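Local coordinates for protein subtilisin-like serine protease (Fervidobacterium pennivorans, PDB 1R6V) that degrades keratin into peptides as a subtilisin-like serine protease, allowing the bacterium to grow on native feathers, at residues V55-P60 with G245-A250; I34-N39 with V65-N70. The protein carries 1 engineered substitution. All coordinates share one frame; numbering follows the deposited sequence.

Contact 1 of 2, residues V55-P60 with G245-A250; sequences VVLELP and GDDYVA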
loop_
_atom_site.group_PDB
_atom_site.type_symbol
_atom_site.label_atom_id
_atom_site.label_comp_id
_atom_site.label_asym_id
_atom_site.label_seq_id
_atom_site.Cartn_x
_atom_site.Cartn_y
_atom_site.Cartn_z
ATOM N N VAL A 55 -12.683 14.190 -14.064
ATOM C CA VAL A 55 -12.173 14.190 -12.697
ATOM C C VAL A 55 -13.366 13.951 -11.777
ATOM O O VAL A 55 -14.360 14.667 -11.866
ATOM C CB VAL A 55 -11.543 15.554 -12.345
ATOM C CG1 VAL A 55 -11.199 15.610 -10.862
ATOM C CG2 VAL A 55 -10.294 15.777 -13.186
ATOM N N VAL A 56 -13.279 12.942 -10.908
ATOM C CA VAL A 56 -14.370 12.647 -9.989
ATOM C C VAL A 56 -14.001 12.873 -8.529
ATOM O O VAL A 56 -14.881 12.941 -7.674
ATOM C CB VAL A 56 -14.865 11.193 -10.146
ATOM C CG1 VAL A 56 -15.565 11.024 -11.493
ATOM C CG2 VAL A 56 -13.693 10.237 -10.043
ATOM N N LEU A 57 -12.708 12.989 -8.242
ATOM C CA LEU A 57 -12.259 13.218 -6.875
ATOM C C LEU A 57 -10.944 13.959 -6.900
ATOM O O LEU A 57 -10.050 13.629 -7.685
ATOM C CB LEU A 57 -12.057 11.887 -6.134
ATOM C CG LEU A 57 -11.620 11.945 -4.667
ATOM C CD1 LEU A 57 -12.695 12.587 -3.799
ATOM C CD2 LEU A 57 -11.358 10.525 -4.199
ATOM N N GLU A 58 -10.844 14.978 -6.058
ATOM C CA GLU A 58 -9.621 15.745 -5.917
ATOM C C GLU A 58 -9.235 15.636 -4.451
ATOM O O GLU A 58 -10.052 15.905 -3.568
ATOM C CB GLU A 58 -9.844 17.211 -6.264
ATOM C CG GLU A 58 -10.187 17.439 -7.716
ATOM C CD GLU A 58 -9.191 18.340 -8.433
ATOM O OE1 GLU A 58 -9.622 19.052 -9.362
ATOM O OE2 GLU A 58 -7.987 18.346 -8.082
ATOM N N LEU A 59 -7.992 15.233 -4.197
ATOM C CA LEU A 59 -7.488 15.081 -2.834
ATOM C C LEU A 59 -6.185 15.844 -2.741
ATOM O O LEU A 59 -5.113 15.261 -2.738
ATOM C CB LEU A 59 -7.235 13.602 -2.535
ATOM C CG LEU A 59 -8.510 12.777 -2.423
ATOM C CD1 LEU A 59 -8.137 11.312 -2.269
ATOM C CD2 LEU A 59 -9.333 13.267 -1.220
ATOM N N PRO A 60 -6.261 17.175 -2.664
ATOM C CA PRO A 60 -5.034 17.967 -2.587
ATOM C C PRO A 60 -4.098 17.676 -1.427
ATOM O O PRO A 60 -2.888 17.873 -1.564
ATOM C CB PRO A 60 -5.548 19.416 -2.636
ATOM C CG PRO A 60 -6.924 19.330 -2.077
ATOM C CD PRO A 60 -7.469 18.019 -2.604
ATOM N N GLY A 245 -13.275 1.907 -3.381
ATOM C CA GLY A 245 -12.124 2.235 -4.209
ATOM C C GLY A 245 -10.987 2.842 -3.396
ATOM O O GLY A 245 -11.227 3.506 -2.382
ATOM N N ASP A 246 -9.756 2.628 -3.845
ATOM C CA ASP A 246 -8.593 3.150 -3.127
ATOM C C ASP A 246 -8.626 4.677 -3.035
ATOM O O ASP A 246 -8.158 5.264 -2.044
ATOM C CB ASP A 246 -7.298 2.709 -3.804
ATOM C CG ASP A 246 -7.010 1.221 -3.641
ATOM O OD1 ASP A 246 -7.590 0.567 -2.752
ATOM O OD2 ASP A 246 -6.170 0.711 -4.411
ATOM N N ASP A 247 -9.171 5.323 -4.066
ATOM C CA ASP A 247 -9.274 6.771 -4.058
ATOM C C ASP A 247 -10.266 7.261 -3.000
ATOM O O ASP A 247 -9.954 8.193 -2.263
ATOM C CB ASP A 247 -9.636 7.309 -5.470
ATOM C CG ASP A 247 -10.847 6.619 -6.092
ATOM O OD1 ASP A 247 -11.216 5.507 -5.660
ATOM O OD2 ASP A 247 -11.427 7.196 -7.043
ATOM N N TYR A 248 -11.439 6.639 -2.887
ATOM C CA TYR A 248 -12.384 7.103 -1.882
ATOM C C TYR A 248 -11.945 6.725 -0.461
ATOM O O TYR A 248 -12.246 7.448 0.486
ATOM C CB TYR A 248 -13.807 6.615 -2.190
ATOM C CG TYR A 248 -14.409 7.322 -3.397
ATOM C CD1 TYR A 248 -14.407 6.727 -4.655
ATOM C CD2 TYR A 248 -14.929 8.607 -3.282
ATOM C CE1 TYR A 248 -14.914 7.406 -5.779
ATOM C CE2 TYR A 248 -15.436 9.294 -4.395
ATOM C CZ TYR A 248 -15.423 8.688 -5.633
ATOM O OH TYR A 248 -15.916 9.363 -6.725
ATOM N N VAL A 249 -11.230 5.614 -0.312
ATOM C CA VAL A 249 -10.716 5.248 1.011
ATOM C C VAL A 249 -9.695 6.326 1.428
ATOM O O VAL A 249 -9.709 6.797 2.568
ATOM C CB VAL A 249 -10.029 3.863 1.006
ATOM C CG1 VAL A 249 -9.300 3.642 2.346
ATOM C CG2 VAL A 249 -11.096 2.760 0.813
ATOM N N ALA A 250 -8.810 6.715 0.509
ATOM C CA ALA A 250 -7.843 7.766 0.817
ATOM C C ALA A 250 -8.590 9.038 1.258
ATOM O O ALA A 250 -8.200 9.702 2.227
ATOM C CB ALA A 250 -6.941 8.054 -0.414
#
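L57 reaches from the propeptide strand to the first turn of a helix in the catalytic domain, and its CD2 methyl meets that helix on two residues. L57 CD2 sits 3.3 Å from the carbonyl O of D247. The same methyl lies over one face of the Y248 ring, offset toward the rim, with Y248 CD2 4.2 Å from L57 CD2. In L57, chi1 (-178°) sets CG anti to the backbone N. With CD1 turned aside (chi2 65°), CD2 is the branch anti to CA, and it extends to the helix.

The Y248 side chain starts away from the strand, but its far end swings back to it. There it crosses V56 at about a right angle. The OH of Y248 lies 4.0 Å from V56 CB and 3.8 Å from V56 O. A250 follows D246 by one helical turn, and A250 CB lies 3.9 Å from L59 CD1, which also approaches D247 O. The contact is van der Waals packing, with leucine methyls against D247 O, the Y248 ring and A250 CB.

The D247 carboxylate has its strongest polar partner outside the contact: D247 OD2 forms a salt bridge with K33. D247 OD1 also takes a weak hydrogen bond from Y248 N at 3.0 Å.

This is how the propeptide sheet packs on its protease domain, as in other subtilisin-like zymogens. Strand 54-59 is an outermost strand of the four-stranded sheet, and its short segment runs at 39° to that of helix 246-258. Strand 64-68 flanks it through S66, and T276 and A280 of helix 275-286 also touch A250.

Contact 2 of 2, residues I34-N39 with V65-N70; sequences ILVGYN and VSIKLN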
loop_
_atom_site.group_PDB
_atom_site.type_symbol
_atom_site.label_atom_id
_atom_site.label_comp_id
_atom_site.label_asym_id
_atom_site.label_seq_id
_atom_site.Cartn_x
_atom_site.Cartn_y
_atom_site.Cartn_z
ATOM N N ILE A 34 -8.511 5.828 -13.249
ATOM C CA ILE A 34 -7.098 5.923 -12.886
ATOM C C ILE A 34 -6.899 6.940 -11.774
ATOM O O ILE A 34 -7.647 7.914 -11.665
ATOM C CB ILE A 34 -6.181 6.326 -14.075
ATOM C CG1 ILE A 34 -6.665 7.625 -14.735
ATOM C CG2 ILE A 34 -6.109 5.185 -15.072
ATOM C CD1 ILE A 34 -5.683 8.126 -15.858
ATOM N N LEU A 35 -5.914 6.681 -10.916
ATOM C CA LEU A 35 -5.597 7.590 -9.817
ATOM C C LEU A 35 -4.285 8.226 -10.208
ATOM O O LEU A 35 -3.330 7.523 -10.525
ATOM C CB LEU A 35 -5.423 6.830 -8.490
ATOM C CG LEU A 35 -6.526 5.848 -8.066
ATOM C CD1 LEU A 35 -6.447 5.648 -6.568
ATOM C CD2 LEU A 35 -7.887 6.316 -8.476
ATOM N N VAL A 36 -4.241 9.554 -10.203
ATOM C CA VAL A 36 -3.038 10.269 -10.597
ATOM C C VAL A 36 -2.420 11.043 -9.446
ATOM O O VAL A 36 -3.049 11.939 -8.887
ATOM C CB VAL A 36 -3.337 11.258 -11.766
ATOM C CG1 VAL A 36 -2.058 11.985 -12.190
ATOM C CG2 VAL A 36 -3.931 10.475 -12.969
ATOM N N GLY A 37 -1.197 10.660 -9.084
ATOM C CA GLY A 37 -0.459 11.341 -8.039
ATOM C C GLY A 37 0.349 12.363 -8.802
ATOM O O GLY A 37 1.090 12.013 -9.722
ATOM N N TYR A 38 0.224 13.628 -8.431
ATOM C CA TYR A 38 0.914 14.677 -9.154
ATOM C C TYR A 38 1.751 15.541 -8.241
ATOM O O TYR A 38 1.678 15.444 -7.016
ATOM C CB TYR A 38 -0.137 15.572 -9.831
ATOM C CG TYR A 38 -1.077 16.269 -8.850
ATOM C CD1 TYR A 38 -0.732 17.487 -8.262
ATOM C CD2 TYR A 38 -2.311 15.710 -8.503
ATOM C CE1 TYR A 38 -1.589 18.134 -7.357
ATOM C CE2 TYR A 38 -3.183 16.356 -7.589
ATOM C CZ TYR A 38 -2.808 17.570 -7.021
ATOM O OH TYR A 38 -3.648 18.216 -6.126
ATOM N N ASN A 39 2.569 16.378 -8.861
ATOM C CA ASN A 39 3.319 17.361 -8.114
ATOM C C ASN A 39 2.683 18.655 -8.612
ATOM O O ASN A 39 2.272 19.485 -7.818
ATOM C CB ASN A 39 4.808 17.315 -8.437
ATOM C CG ASN A 39 5.521 16.191 -7.707
ATOM O OD1 ASN A 39 5.245 15.922 -6.533
ATOM N ND2 ASN A 39 6.445 15.536 -8.393
ATOM N N VAL A 65 -5.616 12.970 -7.896
ATOM C CA VAL A 65 -6.836 13.268 -8.632
ATOM C C VAL A 65 -7.260 11.915 -9.194
ATOM O O VAL A 65 -6.424 11.196 -9.744
ATOM C CB VAL A 65 -6.599 14.194 -9.849
ATOM C CG1 VAL A 65 -7.889 14.300 -10.663
ATOM C CG2 VAL A 65 -6.152 15.578 -9.402
ATOM N N SER A 66 -8.531 11.554 -9.052
ATOM C CA SER A 66 -9.018 10.294 -9.607
ATOM C C SER A 66 -9.759 10.690 -10.885
ATOM O O SER A 66 -10.540 11.641 -10.882
ATOM C CB SER A 66 -9.964 9.592 -8.625
ATOM O OG SER A 66 -11.124 10.369 -8.410
ATOM N N ILE A 67 -9.496 9.965 -11.970
ATOM C CA ILE A 67 -10.095 10.258 -13.274
ATOM C C ILE A 67 -10.898 9.097 -13.827
ATOM O O ILE A 67 -10.379 7.996 -13.988
ATOM C CB ILE A 67 -8.996 10.595 -14.308
ATOM C CG1 ILE A 67 -8.143 11.756 -13.797
ATOM C CG2 ILE A 67 -9.631 10.898 -15.683
ATOM C CD1 ILE A 67 -6.948 12.081 -14.685
ATOM N N LYS A 68 -12.171 9.338 -14.121
ATOM C CA LYS A 68 -13.023 8.307 -14.701
ATOM C C LYS A 68 -12.701 8.317 -16.205
ATOM O O LYS A 68 -12.610 9.382 -16.814
ATOM C CB LYS A 68 -14.488 8.657 -14.465
ATOM C CG LYS A 68 -15.392 7.464 -14.456
ATOM C CD LYS A 68 -16.837 7.880 -14.342
ATOM C CE LYS A 68 -17.680 6.676 -14.001
ATOM N NZ LYS A 68 -17.285 5.501 -14.826
ATOM N N LEU A 69 -12.545 7.134 -16.794
ATOM C CA LEU A 69 -12.164 7.006 -18.205
ATOM C C LEU A 69 -13.216 7.110 -19.317
ATOM O O LEU A 69 -12.868 7.256 -20.491
ATOM C CB LEU A 69 -11.393 5.698 -18.394
ATOM C CG LEU A 69 -10.143 5.575 -17.516
ATOM C CD1 LEU A 69 -9.463 4.237 -17.770
ATOM C CD2 LEU A 69 -9.193 6.720 -17.823
ATOM N N ASN A 70 -14.488 7.003 -18.976
ATOM C CA ASN A 70 -15.537 7.109 -19.995
ATOM C C ASN A 70 -15.287 6.309 -21.283
ATOM O O ASN A 70 -14.834 6.868 -22.283
ATOM C CB ASN A 70 -15.762 8.574 -20.394
ATOM C CG ASN A 70 -15.901 9.505 -19.201
ATOM O OD1 ASN A 70 -16.372 9.115 -18.124
ATOM N ND2 ASN A 70 -15.498 10.761 -19.396
#
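I34 and I67 exchange two backbone hydrogen bonds, I34 N to I67 O at 3.0 Å and I67 N to I34 O at 2.8 Å. V36 and V65 form a second such pair, V36 N to V65 O at 2.8 Å and V65 N to V36 O at 2.9 Å. The result is an antiparallel ladder between the two central strands of the propeptide sheet. L35 and S66 form the non-hydrogen-bonded pair between them. The bond from I67 N is nearly straight (175°).

Side chains alternate about this ladder. I34, V36, V65 and I67 share the face that helix 41-51 covers with I47 and V48. I34 and I67 lie side by side, pointing the same way, with I34 CG1 3.8 Å from I67 CB. The I34 chi1 of 54° puts CG1 there, where L69 CD2 also touches it. V36 CG2 meets I67 CD1. L35 and S66 occupy the other face, where L35 CD2 packs on S66 CB and both residues touch D247 of helix 246-258.

At the far end Y38 crosses V65 at about a right angle. Y38 CE2 comes 3.6 Å from V65 CG2.

Contacts 1 and 2 have centres about 8 Å apart and meet in the four-stranded antiparallel propeptide sheet. Its order is 54-59, 64-68, 33-38, 89-93. Contact 2 joins the two middle strands, and contact 1 packs one outermost strand, 54-59, on the catalytic domain. Along the chain their segments alternate: 34-39, 55-60, 65-70, then 245-250 much later. Strands 54-59 and 64-68 are consecutive, and probable hydrogen bonds L57 O to S66 N and V56 N to S66 O link them. Helix 246-258, which forms contact 1, also reaches the middle strand 64-68. The propeptide is a sheet with its own helix on one face and the catalytic domain docked on the other.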